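Local structure of catalase-3 (Neurospora crassa, 4AJ9) at residues I211-E219 against R335-L345; Q325-I333 against R348-Q356. The protein breaks down hydrogen peroxide to water and oxygen with a heme cofactor, probably protecting the cell from peroxide damage. All coordinates share one frame; numbering follows the deposited sequence.

Interaction 1: I211-E219 against R335-L345; sequences IHTFRLVTE and RGVDFTEDPLL. With HEM (protoporphyrin IX containing Fe), chain Y.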
loop_
_atom_site.group_PDB
_atom_site.type_symbol
_atom_site.label_atom_id
_atom_site.label_comp_id
_atom_site.label_asym_id
_atom_site.label_seq_id
_atom_site.Cartn_x
_atom_site.Cartn_y
_atom_site.Cartn_z
ATOM N N ILE C 211 2.779 -30.782 12.438
ATOM C CA ILE C 211 3.412 -30.445 13.725
ATOM C C ILE C 211 2.428 -30.374 14.895
ATOM O O ILE C 211 2.533 -31.145 15.844
ATOM C CB ILE C 211 4.254 -29.160 13.670
ATOM C CG1 ILE C 211 5.349 -29.294 12.608
ATOM C CG2 ILE C 211 4.862 -28.845 15.057
ATOM C CD1 ILE C 211 6.497 -28.337 12.797
ATOM N N HIS C 212 1.476 -29.449 14.839
ATOM C CA HIS C 212 0.512 -29.338 15.927
ATOM C C HIS C 212 -0.421 -30.514 15.976
ATOM O O HIS C 212 -0.793 -31.083 14.951
ATOM C CB HIS C 212 -0.359 -28.097 15.776
ATOM C CG HIS C 212 0.408 -26.850 15.481
ATOM N ND1 HIS C 212 1.247 -26.257 16.402
ATOM C CD2 HIS C 212 0.443 -26.067 14.377
ATOM C CE1 HIS C 212 1.771 -25.162 15.873
ATOM N NE2 HIS C 212 1.296 -25.025 14.645
ATOM N N THR C 213 -0.844 -30.834 17.189
ATOM C CA THR C 213 -2.050 -31.613 17.374
ATOM C C THR C 213 -3.231 -30.734 16.969
ATOM O O THR C 213 -3.349 -29.594 17.422
ATOM C CB THR C 213 -2.207 -32.044 18.841
ATOM O OG1 THR C 213 -0.976 -32.624 19.300
ATOM C CG2 THR C 213 -3.355 -33.067 18.989
ATOM N N PHE C 214 -4.073 -31.265 16.091
ATOM C CA PHE C 214 -5.352 -30.654 15.749
ATOM C C PHE C 214 -6.453 -31.568 16.262
ATOM O O PHE C 214 -6.175 -32.514 17.008
ATOM C CB PHE C 214 -5.472 -30.447 14.239
ATOM C CG PHE C 214 -4.561 -29.372 13.699
ATOM C CD1 PHE C 214 -3.247 -29.668 13.365
ATOM C CD2 PHE C 214 -5.018 -28.072 13.525
ATOM C CE1 PHE C 214 -2.403 -28.694 12.869
ATOM C CE2 PHE C 214 -4.177 -27.081 13.018
ATOM C CZ PHE C 214 -2.864 -27.390 12.701
ATOM N N ARG C 215 -7.696 -31.281 15.889
ATOM C CA ARG C 215 -8.804 -32.169 16.215
ATOM C C ARG C 215 -9.584 -32.558 14.968
ATOM O O ARG C 215 -9.878 -31.713 14.116
ATOM C CB ARG C 215 -9.760 -31.510 17.218
ATOM C CG ARG C 215 -9.222 -31.432 18.639
ATOM C CD ARG C 215 -10.144 -30.637 19.563
ATOM N NE ARG C 215 -9.854 -30.957 20.961
ATOM C CZ ARG C 215 -9.299 -30.121 21.830
ATOM N NH1 ARG C 215 -8.995 -28.883 21.461
ATOM N NH2 ARG C 215 -9.063 -30.521 23.077
ATOM N N LEU C 216 -9.927 -33.837 14.870
ATOM C CA LEU C 216 -10.928 -34.275 13.902
ATOM C C LEU C 216 -12.243 -34.348 14.654
ATOM O O LEU C 216 -12.279 -34.807 15.797
ATOM C CB LEU C 216 -10.573 -35.636 13.293
ATOM C CG LEU C 216 -9.295 -35.696 12.460
ATOM C CD1 LEU C 216 -9.153 -37.083 11.826
ATOM C CD2 LEU C 216 -9.317 -34.603 11.384
ATOM N N VAL C 217 -13.313 -33.871 14.021
ATOM C CA VAL C 217 -14.615 -33.766 14.663
ATOM C C VAL C 217 -15.674 -34.358 13.747
ATOM O O VAL C 217 -15.757 -34.000 12.571
ATOM C CB VAL C 217 -14.963 -32.298 14.975
ATOM C CG1 VAL C 217 -16.284 -32.210 15.758
ATOM C CG2 VAL C 217 -13.832 -31.656 15.759
ATOM N N THR C 218 -16.459 -35.298 14.271
ATOM C CA THR C 218 -17.508 -35.927 13.475
ATOM C C THR C 218 -18.775 -35.074 13.513
ATOM O O THR C 218 -18.864 -34.133 14.298
ATOM C CB THR C 218 -17.861 -37.336 14.006
ATOM O OG1 THR C 218 -18.277 -37.236 15.370
ATOM C CG2 THR C 218 -16.670 -38.273 13.914
ATOM N N GLU C 219 -19.763 -35.432 12.693
ATOM C CA GLU C 219 -21.033 -34.698 12.632
ATOM C C GLU C 219 -21.687 -34.485 13.997
ATOM O O GLU C 219 -22.274 -33.432 14.249
ATOM C CB GLU C 219 -22.038 -35.427 11.738
ATOM C CG GLU C 219 -21.561 -35.732 10.332
ATOM C CD GLU C 219 -21.259 -34.485 9.524
ATOM O OE1 GLU C 219 -21.568 -33.368 9.999
ATOM O OE2 GLU C 219 -20.715 -34.624 8.406
ATOM N N ARG C 335 -15.309 -27.480 8.263
ATOM C CA ARG C 335 -16.133 -28.365 9.083
ATOM C C ARG C 335 -15.509 -29.749 9.141
ATOM O O ARG C 335 -15.156 -30.313 8.105
ATOM C CB ARG C 335 -17.530 -28.485 8.476
ATOM C CG ARG C 335 -18.485 -29.359 9.287
ATOM C CD ARG C 335 -19.844 -29.460 8.586
ATOM N NE ARG C 335 -20.738 -30.430 9.224
ATOM C CZ ARG C 335 -21.719 -30.107 10.061
ATOM N NH1 ARG C 335 -21.941 -28.835 10.378
ATOM N NH2 ARG C 335 -22.483 -31.057 10.584
ATOM N N GLY C 336 -15.388 -30.303 10.346
ATOM C CA GLY C 336 -14.762 -31.602 10.525
ATOM C C GLY C 336 -13.368 -31.532 11.135
ATOM O O GLY C 336 -12.805 -32.547 11.535
ATOM N N VAL C 337 -12.808 -30.329 11.208
ATOM C CA VAL C 337 -11.488 -30.134 11.783
ATOM C C VAL C 337 -11.587 -28.982 12.777
ATOM O O VAL C 337 -12.381 -28.061 12.569
ATOM C CB VAL C 337 -10.454 -29.776 10.683
ATOM C CG1 VAL C 337 -9.056 -29.631 11.270
ATOM C CG2 VAL C 337 -10.461 -30.827 9.568
ATOM N N ASP C 338 -10.802 -29.042 13.855
ATOM C CA ASP C 338 -10.749 -27.959 14.843
ATOM C C ASP C 338 -9.324 -27.727 15.343
ATOM O O ASP C 338 -8.436 -28.556 15.123
ATOM C CB ASP C 338 -11.669 -28.255 16.028
ATOM C CG ASP C 338 -12.023 -26.999 16.831
ATOM O OD1 ASP C 338 -11.727 -25.883 16.360
ATOM O OD2 ASP C 338 -12.608 -27.127 17.932
ATOM N N PHE C 339 -9.122 -26.603 16.034
ATOM C CA PHE C 339 -7.820 -26.254 16.592
ATOM C C PHE C 339 -7.629 -26.907 17.948
ATOM O O PHE C 339 -8.577 -27.427 18.534
ATOM C CB PHE C 339 -7.707 -24.739 16.764
ATOM C CG PHE C 339 -7.999 -23.968 15.509
ATOM C CD1 PHE C 339 -7.150 -24.056 14.416
ATOM C CD2 PHE C 339 -9.130 -23.166 15.417
ATOM C CE1 PHE C 339 -7.427 -23.353 13.248
ATOM C CE2 PHE C 339 -9.413 -22.461 14.248
ATOM C CZ PHE C 339 -8.559 -22.556 13.164
ATOM N N THR C 340 -6.397 -26.881 18.441
ATOM C CA THR C 340 -6.166 -27.151 19.850
ATOM C C THR C 340 -5.518 -25.948 20.498
ATOM O O THR C 340 -5.121 -24.979 19.829
ATOM C CB THR C 340 -5.269 -28.370 20.106
ATOM O OG1 THR C 340 -3.944 -28.095 19.643
ATOM C CG2 THR C 340 -5.833 -29.631 19.427
ATOM N N GLU C 341 -5.386 -26.047 21.812
ATOM C CA GLU C 341 -4.856 -24.983 22.637
ATOM C C GLU C 341 -3.327 -24.943 22.632
ATOM O O GLU C 341 -2.711 -24.481 23.589
ATOM C CB GLU C 341 -5.377 -25.150 24.071
ATOM C CG GLU C 341 -6.874 -24.889 24.225
ATOM C CD GLU C 341 -7.751 -26.062 23.794
ATOM O OE1 GLU C 341 -7.228 -27.067 23.269
ATOM O OE2 GLU C 341 -8.978 -25.979 23.991
ATOM N N ASP C 342 -2.728 -25.422 21.545
ATOM C CA ASP C 342 -1.288 -25.351 21.342
ATOM C C ASP C 342 -0.959 -23.869 21.173
ATOM O O ASP C 342 -1.391 -23.250 20.207
ATOM C CB ASP C 342 -0.965 -26.166 20.090
ATOM C CG ASP C 342 0.460 -26.002 19.599
ATOM O OD1 ASP C 342 1.050 -24.894 19.691
ATOM O OD2 ASP C 342 0.980 -27.010 19.078
ATOM N N PRO C 343 -0.235 -23.280 22.140
ATOM C CA PRO C 343 -0.008 -21.827 22.117
ATOM C C PRO C 343 0.776 -21.351 20.893
ATOM O O PRO C 343 0.790 -20.162 20.594
ATOM C CB PRO C 343 0.811 -21.578 23.389
ATOM C CG PRO C 343 0.495 -22.745 24.282
ATOM C CD PRO C 343 0.330 -23.906 23.351
ATOM N N LEU C 344 1.425 -22.265 20.189
ATOM C CA LEU C 344 2.144 -21.863 18.993
ATOM C C LEU C 344 1.154 -21.772 17.842
ATOM O O LEU C 344 1.119 -20.791 17.116
ATOM C CB LEU C 344 3.272 -22.846 18.685
ATOM C CG LEU C 344 4.191 -22.475 17.523
ATOM C CD1 LEU C 344 5.104 -21.320 17.907
ATOM C CD2 LEU C 344 4.994 -23.716 17.113
ATOM N N LEU C 345 0.333 -22.805 17.694
ATOM C CA LEU C 345 -0.705 -22.805 16.678
ATOM C C LEU C 345 -1.624 -21.608 16.877
ATOM O O LEU C 345 -1.989 -20.913 15.925
ATOM C CB LEU C 345 -1.521 -24.090 16.775
ATOM C CG LEU C 345 -2.865 -24.050 16.060
ATOM C CD1 LEU C 345 -2.644 -23.934 14.567
ATOM C CD2 LEU C 345 -3.634 -25.322 16.392
HETATM C CHA HEM Y . 5.023 -18.976 6.424
HETATM C CHB HEM Y . 5.186 -23.390 8.468
HETATM C CHC HEM Y . 5.259 -21.314 12.844
HETATM C CHD HEM Y . 4.213 -17.033 10.832
HETATM C C1A HEM Y . 5.107 -20.348 6.578
HETATM C C2A HEM Y . 5.200 -21.340 5.514
HETATM C C3A HEM Y . 5.261 -22.555 6.086
HETATM C C4A HEM Y . 5.185 -22.379 7.523
HETATM C CMA HEM Y . 5.368 -23.926 5.374
HETATM C CAA HEM Y . 5.274 -21.020 3.996
HETATM C CBA HEM Y . 3.921 -21.191 3.313
HETATM C CGA HEM Y . 4.105 -20.967 1.835
HETATM O O1A HEM Y . 3.643 -19.920 1.319
HETATM O O2A HEM Y . 4.728 -21.835 1.167
HETATM C C1B HEM Y . 5.161 -23.215 9.838
HETATM C C2B HEM Y . 5.056 -24.272 10.830
HETATM C C3B HEM Y . 5.098 -23.703 12.045
HETATM C C4B HEM Y . 5.202 -22.270 11.854
HETATM C CMB HEM Y . 4.947 -25.768 10.456
HETATM C CAB HEM Y . 4.990 -24.369 13.438
HETATM C CBB HEM Y . 4.353 -25.537 13.588
HETATM C C1C HEM Y . 4.899 -19.999 12.674
HETATM C C2C HEM Y . 4.512 -19.073 13.728
HETATM C C3C HEM Y . 4.249 -17.896 13.153
HETATM C C4C HEM Y . 4.412 -18.046 11.730
HETATM C CMC HEM Y . 4.476 -19.396 15.234
HETATM C CAC HEM Y . 3.758 -16.598 13.806
HETATM C CBC HEM Y . 2.962 -16.667 14.875
HETATM C C1D HEM Y . 4.345 -17.141 9.479
HETATM C C2D HEM Y . 4.136 -16.052 8.560
HETATM C C3D HEM Y . 4.391 -16.656 7.187
HETATM C C4D HEM Y . 4.717 -18.047 7.412
HETATM C CMD HEM Y . 3.745 -14.604 8.922
HETATM C CAD HEM Y . 4.296 -15.934 5.833
HETATM C CBD HEM Y . 2.913 -16.237 5.267
HETATM C CGD HEM Y . 2.710 -15.459 3.995
HETATM O O1D HEM Y . 1.843 -15.867 3.186
HETATM O O2D HEM Y . 3.436 -14.454 3.782
HETATM N NA HEM Y . 5.096 -21.023 7.783
HETATM N NB HEM Y . 5.242 -22.017 10.501
HETATM N NC HEM Y . 4.821 -19.335 11.469
HETATM N ND HEM Y . 4.676 -18.293 8.778
HETATM FE FE HEM Y . 4.864 -20.213 9.617
HETATM O O HOH W 1 0.665 -29.750 19.358
HETATM O O HOH W 2 -7.159 -29.319 25.019
HETATM O O HOH W 3 -24.550 -32.655 12.668
#
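His-212 meets Asp-342, Leu-344 and Leu-345 at the start of helix 343-360 with one ring face, ND1 and the CE1 edge. Its CB passes near Asp-342 OD2. Leu-345 CB lies over the middle of the ring, 3.4 Å from the centroid and only 4° off the normal, a CH-pi contact, while CD2 reaches Leu-345 CD1. ND1 donates to Asp-342 OD2 at 2.8 Å, reaching that oxygen from above the carboxylate plane, with ring and carboxylate 85° apart. CE1 touches Leu-344 CD2 at the ring edge, and the tip, His-212 NE2, comes within 3.3 Å of heme CBB and hydrogen-bonds to Arg-348 NH1. The other carboxylate oxygen, Asp-342 OD1, caps the helix by accepting from Leu-344 N and Leu-345 N. Replacing Asp-342 with alanine is likely to leave His-212 ND1 without its acceptor, make the ring less firmly fixed and uncap the helix start.

Farther along, Arg-215 and Asp-338 form an antiparallel hydrogen-bonded pair joining strands 214-217 and 337-338. The extended Arg-215 chain brings NH1 to Phe-339 O, on a lone pair, and into a salt bridge with Glu-341 OE1 at 3.1 Å; Glu-280 takes the arginine's NE, and Arg-424 holds Glu-341 OE2. Glu-219 OE1 meets Arg-335 NH2 at 2.6 Å, their planes nearly coplanar. Charges are paired along the seam, buried at Arg-215 and Glu-341, and the histidine-carboxylate pair probably polarises the imidazole that bonds to the heme-side arginine.

Interaction 2: Q325-I333 against R348-Q356; sequences QISFQPGHI and RLYSYLDTQ. With HEM (protoporphyrin IX containing Fe), chain Y.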
loop_
_atom_site.group_PDB
_atom_site.type_symbol
_atom_site.label_atom_id
_atom_site.label_comp_id
_atom_site.label_asym_id
_atom_site.label_seq_id
_atom_site.Cartn_x
_atom_site.Cartn_y
_atom_site.Cartn_z
ATOM N N GLN C 325 2.139 -15.641 -5.341
ATOM C CA GLN C 325 0.951 -15.007 -4.788
ATOM C C GLN C 325 0.119 -15.887 -3.850
ATOM O O GLN C 325 -0.637 -15.366 -3.051
ATOM C CB GLN C 325 0.050 -14.441 -5.893
ATOM C CG GLN C 325 0.598 -13.181 -6.556
ATOM C CD GLN C 325 -0.453 -12.411 -7.359
ATOM O OE1 GLN C 325 -0.593 -11.195 -7.213
ATOM N NE2 GLN C 325 -1.173 -13.111 -8.225
ATOM N N ILE C 326 0.231 -17.207 -3.940
ATOM C CA ILE C 326 -0.597 -18.043 -3.072
ATOM C C ILE C 326 -0.358 -17.717 -1.586
ATOM O O ILE C 326 0.779 -17.531 -1.157
ATOM C CB ILE C 326 -0.437 -19.556 -3.343
ATOM C CG1 ILE C 326 -1.618 -20.322 -2.725
ATOM C CG2 ILE C 326 0.939 -20.052 -2.865
ATOM C CD1 ILE C 326 -1.683 -21.834 -3.096
ATOM N N SER C 327 -1.448 -17.638 -0.826
ATOM C CA SER C 327 -1.415 -17.175 0.561
ATOM C C SER C 327 -1.958 -18.264 1.475
ATOM O O SER C 327 -3.184 -18.393 1.617
ATOM C CB SER C 327 -2.313 -15.937 0.709
ATOM O OG SER C 327 -1.851 -14.853 -0.078
ATOM N N PHE C 328 -1.072 -19.042 2.093
ATOM C CA PHE C 328 -1.503 -20.123 2.985
ATOM C C PHE C 328 -1.877 -19.568 4.352
ATOM O O PHE C 328 -1.375 -18.519 4.756
ATOM C CB PHE C 328 -0.399 -21.171 3.156
ATOM C CG PHE C 328 -0.149 -22.014 1.929
ATOM C CD1 PHE C 328 -0.908 -23.159 1.687
ATOM C CD2 PHE C 328 0.868 -21.689 1.044
ATOM C CE1 PHE C 328 -0.667 -23.936 0.567
ATOM C CE2 PHE C 328 1.104 -22.471 -0.080
ATOM C CZ PHE C 328 0.335 -23.592 -0.308
ATOM N N GLN C 329 -2.759 -20.277 5.054
ATOM C CA GLN C 329 -3.153 -19.920 6.418
ATOM C C GLN C 329 -3.589 -21.164 7.195
ATOM O O GLN C 329 -4.446 -21.918 6.727
ATOM C CB GLN C 329 -4.348 -18.972 6.421
ATOM C CG GLN C 329 -4.149 -17.580 5.833
ATOM C CD GLN C 329 -5.386 -16.728 6.082
ATOM O OE1 GLN C 329 -5.895 -16.690 7.195
ATOM N NE2 GLN C 329 -5.890 -16.073 5.041
ATOM N N PRO C 330 -3.023 -21.369 8.395
ATOM C CA PRO C 330 -3.535 -22.457 9.230
ATOM C C PRO C 330 -4.956 -22.137 9.685
ATOM O O PRO C 330 -5.660 -23.033 10.157
ATOM C CB PRO C 330 -2.571 -22.488 10.420
ATOM C CG PRO C 330 -1.408 -21.691 10.010
ATOM C CD PRO C 330 -1.873 -20.694 9.009
ATOM N N GLY C 331 -5.400 -20.890 9.513
ATOM C CA GLY C 331 -6.781 -20.552 9.839
ATOM C C GLY C 331 -7.746 -20.988 8.743
ATOM O O GLY C 331 -8.968 -20.892 8.877
ATOM N N HIS C 332 -7.193 -21.434 7.624
ATOM C CA HIS C 332 -8.031 -21.983 6.568
ATOM C C HIS C 332 -8.503 -23.351 7.026
ATOM O O HIS C 332 -7.875 -24.374 6.723
ATOM C CB HIS C 332 -7.246 -22.091 5.267
ATOM C CG HIS C 332 -7.158 -20.806 4.505
ATOM N ND1 HIS C 332 -6.268 -20.618 3.467
ATOM C CD2 HIS C 332 -7.865 -19.656 4.609
ATOM C CE1 HIS C 332 -6.424 -19.400 2.973
ATOM N NE2 HIS C 332 -7.391 -18.799 3.643
ATOM N N ILE C 333 -9.597 -23.368 7.782
ATOM C CA ILE C 333 -10.094 -24.618 8.361
ATOM C C ILE C 333 -11.495 -24.900 7.845
ATOM O O ILE C 333 -12.168 -23.990 7.358
ATOM C CB ILE C 333 -10.058 -24.563 9.911
ATOM C CG1 ILE C 333 -10.232 -25.958 10.527
ATOM C CG2 ILE C 333 -11.090 -23.565 10.466
ATOM C CD1 ILE C 333 -9.804 -26.011 12.001
ATOM N N ARG C 348 -0.364 -18.449 15.361
ATOM C CA ARG C 348 -0.265 -18.562 13.910
ATOM C C ARG C 348 -1.555 -18.106 13.242
ATOM O O ARG C 348 -1.524 -17.452 12.206
ATOM C CB ARG C 348 0.057 -19.999 13.488
ATOM C CG ARG C 348 1.467 -20.444 13.859
ATOM C CD ARG C 348 1.745 -21.864 13.396
ATOM N NE ARG C 348 1.900 -21.956 11.949
ATOM C CZ ARG C 348 1.738 -23.079 11.258
ATOM N NH1 ARG C 348 1.398 -24.210 11.882
ATOM N NH2 ARG C 348 1.911 -23.074 9.943
ATOM N N LEU C 349 -2.693 -18.443 13.848
ATOM C CA LEU C 349 -3.996 -18.134 13.243
ATOM C C LEU C 349 -4.103 -16.644 12.967
ATOM O O LEU C 349 -4.593 -16.210 11.904
ATOM C CB LEU C 349 -5.134 -18.583 14.170
ATOM C CG LEU C 349 -5.112 -20.069 14.513
ATOM C CD1 LEU C 349 -6.315 -20.482 15.396
ATOM C CD2 LEU C 349 -5.034 -20.898 13.235
ATOM N N TYR C 350 -3.630 -15.860 13.923
ATOM C CA TYR C 350 -3.610 -14.404 13.769
ATOM C C TYR C 350 -2.621 -13.919 12.699
ATOM O O TYR C 350 -2.988 -13.151 11.784
ATOM C CB TYR C 350 -3.295 -13.735 15.110
ATOM C CG TYR C 350 -2.909 -12.284 14.937
ATOM C CD1 TYR C 350 -3.880 -11.301 14.836
ATOM C CD2 TYR C 350 -1.574 -11.904 14.845
ATOM C CE1 TYR C 350 -3.538 -9.960 14.653
ATOM C CE2 TYR C 350 -1.220 -10.555 14.671
ATOM C CZ TYR C 350 -2.205 -9.598 14.573
ATOM O OH TYR C 350 -1.866 -8.272 14.392
ATOM N N SER C 351 -1.382 -14.390 12.816
ATOM C CA SER C 351 -0.250 -13.933 12.004
ATOM C C SER C 351 -0.391 -14.144 10.484
ATOM O O SER C 351 0.008 -13.287 9.703
ATOM C CB SER C 351 1.041 -14.596 12.516
ATOM O OG SER C 351 2.162 -14.273 11.715
ATOM N N TYR C 352 -0.935 -15.283 10.066
ATOM C CA TYR C 352 -1.053 -15.596 8.639
ATOM C C TYR C 352 -2.169 -14.822 7.947
ATOM O O TYR C 352 -2.088 -14.554 6.750
ATOM C CB TYR C 352 -1.278 -17.087 8.400
ATOM C CG TYR C 352 -0.102 -17.981 8.673
ATOM C CD1 TYR C 352 0.359 -18.168 9.967
ATOM C CD2 TYR C 352 0.508 -18.686 7.643
ATOM C CE1 TYR C 352 1.407 -19.011 10.227
ATOM C CE2 TYR C 352 1.565 -19.536 7.890
ATOM C CZ TYR C 352 1.999 -19.701 9.181
ATOM O OH TYR C 352 3.031 -20.538 9.455
ATOM N N LEU C 353 -3.220 -14.480 8.683
ATOM C CA LEU C 353 -4.222 -13.604 8.104
ATOM C C LEU C 353 -3.647 -12.199 7.986
ATOM O O LEU C 353 -3.732 -11.564 6.935
ATOM C CB LEU C 353 -5.505 -13.590 8.925
ATOM C CG LEU C 353 -6.578 -12.633 8.393
ATOM C CD1 LEU C 353 -7.125 -13.129 7.048
ATOM C CD2 LEU C 353 -7.710 -12.454 9.416
ATOM N N ASP C 354 -3.039 -11.721 9.068
ATOM C CA ASP C 354 -2.540 -10.343 9.118
ATOM C C ASP C 354 -1.441 -10.096 8.084
ATOM O O ASP C 354 -1.430 -9.070 7.417
ATOM C CB ASP C 354 -2.012 -10.036 10.520
ATOM C CG ASP C 354 -1.205 -8.758 10.572
ATOM O OD1 ASP C 354 -1.715 -7.715 10.125
ATOM O OD2 ASP C 354 -0.041 -8.808 11.024
ATOM N N THR C 355 -0.518 -11.044 7.952
ATOM C CA THR C 355 0.629 -10.851 7.061
ATOM C C THR C 355 0.241 -10.721 5.579
ATOM O O THR C 355 0.980 -10.114 4.787
ATOM C CB THR C 355 1.682 -11.960 7.229
ATOM O OG1 THR C 355 2.946 -11.512 6.716
ATOM C CG2 THR C 355 1.243 -13.223 6.499
ATOM N N GLN C 356 -0.916 -11.267 5.210
ATOM C CA GLN C 356 -1.390 -11.152 3.830
ATOM C C GLN C 356 -1.642 -9.694 3.457
ATOM O O GLN C 356 -1.497 -9.302 2.305
ATOM C CB GLN C 356 -2.673 -11.958 3.616
ATOM C CG GLN C 356 -2.541 -13.446 3.942
ATOM C CD GLN C 356 -1.295 -14.062 3.345
ATOM O OE1 GLN C 356 -0.831 -13.640 2.278
ATOM N NE2 GLN C 356 -0.733 -15.059 4.036
HETATM C CHA HEM Y . 5.023 -18.976 6.424
HETATM C CHB HEM Y . 5.186 -23.390 8.468
HETATM C CHC HEM Y . 5.259 -21.314 12.844
HETATM C CHD HEM Y . 4.213 -17.033 10.832
HETATM C C1A HEM Y . 5.107 -20.348 6.578
HETATM C C2A HEM Y . 5.200 -21.340 5.514
HETATM C C3A HEM Y . 5.261 -22.555 6.086
HETATM C C4A HEM Y . 5.185 -22.379 7.523
HETATM C CMA HEM Y . 5.368 -23.926 5.374
HETATM C CAA HEM Y . 5.274 -21.020 3.996
HETATM C CBA HEM Y . 3.921 -21.191 3.313
HETATM C CGA HEM Y . 4.105 -20.967 1.835
HETATM O O1A HEM Y . 3.643 -19.920 1.319
HETATM O O2A HEM Y . 4.728 -21.835 1.167
HETATM C C1B HEM Y . 5.161 -23.215 9.838
HETATM C C2B HEM Y . 5.056 -24.272 10.830
HETATM C C3B HEM Y . 5.098 -23.703 12.045
HETATM C C4B HEM Y . 5.202 -22.270 11.854
HETATM C CMB HEM Y . 4.947 -25.768 10.456
HETATM C CAB HEM Y . 4.990 -24.369 13.438
HETATM C CBB HEM Y . 4.353 -25.537 13.588
HETATM C C1C HEM Y . 4.899 -19.999 12.674
HETATM C C2C HEM Y . 4.512 -19.073 13.728
HETATM C C3C HEM Y . 4.249 -17.896 13.153
HETATM C C4C HEM Y . 4.412 -18.046 11.730
HETATM C CMC HEM Y . 4.476 -19.396 15.234
HETATM C CAC HEM Y . 3.758 -16.598 13.806
HETATM C CBC HEM Y . 2.962 -16.667 14.875
HETATM C C1D HEM Y . 4.345 -17.141 9.479
HETATM C C2D HEM Y . 4.136 -16.052 8.560
HETATM C C3D HEM Y . 4.391 -16.656 7.187
HETATM C C4D HEM Y . 4.717 -18.047 7.412
HETATM C CMD HEM Y . 3.745 -14.604 8.922
HETATM C CAD HEM Y . 4.296 -15.934 5.833
HETATM C CBD HEM Y . 2.913 -16.237 5.267
HETATM C CGD HEM Y . 2.710 -15.459 3.995
HETATM O O1D HEM Y . 1.843 -15.867 3.186
HETATM O O2D HEM Y . 3.436 -14.454 3.782
HETATM N NA HEM Y . 5.096 -21.023 7.783
HETATM N NB HEM Y . 5.242 -22.017 10.501
HETATM N NC HEM Y . 4.821 -19.335 11.469
HETATM N ND HEM Y . 4.676 -18.293 8.778
HETATM FE FE HEM Y . 4.864 -20.213 9.617
HETATM O O HOH W 4 -5.045 -17.726 9.621
#
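Pro-330 packs against two flat groups, the Tyr-352 ring and the Arg-348 guanidinium, each held between this proline and the heme. Over one face of the Tyr-352 ring lies Pro-330 CD, 3.4 Å from the centroid and 17° off the normal, a CH-pi contact; heme C1D covers the opposite face, and Phe-328 O stands at the edge. The Arg-348 guanidinium has Pro-330 CG on one face, offset toward the rim, and heme C3B over the centre of the other, 3.5 Å from the plane. At its edge, Arg-348 NE (3.1 Å) and NH2 (2.8 Å) grip Tyr-352 OH side-on. A bend at chi3 (72°) turns the arginine chain along the porphyrin toward Tyr-352 OH, which binds the heme iron, FE, at 1.9 Å.

One helical turn on, Ser-327 OG donates to Gln-356 OE1 at 2.8 Å from well above the amide's carbonyl plane. The amide's NE2 bonds to Tyr-352 O and to heme O1D, the latter a straight bond of 164°, so both ends of the amide are fixed. Between these sites, Gln-329 passes Tyr-352 in the opposite direction, its OE1 reaching Leu-353 CB and sharing water 4 with Leu-349 O. Proline packing and the two-nitrogen grip together fix the orientation of the proximal ligand, and the arginine's positive charge would be expected to favour a phenolate at the iron, as in other heme catalases.

In the fold
Both interactions lie within the catalase family region, their centres 16 Å apart, and they share helix 343-360: residues 335-345 of interaction 1 lead into it and 348-356 of interaction 2 continue it. Along the chain the segments alternate, in the order 211-219, 325-333, 335-345, 348-356. Interaction 1 ties the helix start to the antiparallel sheet through strands 214-217 and 337-338, whereas interaction 2 packs a loop on the heme-bearing turns. They touch directly where Phe-339 meets Leu-349. A chain of hydrogen bonds also joins them, running from Asp-342 through His-212 and Arg-348 to Tyr-352, the ligand of the iron.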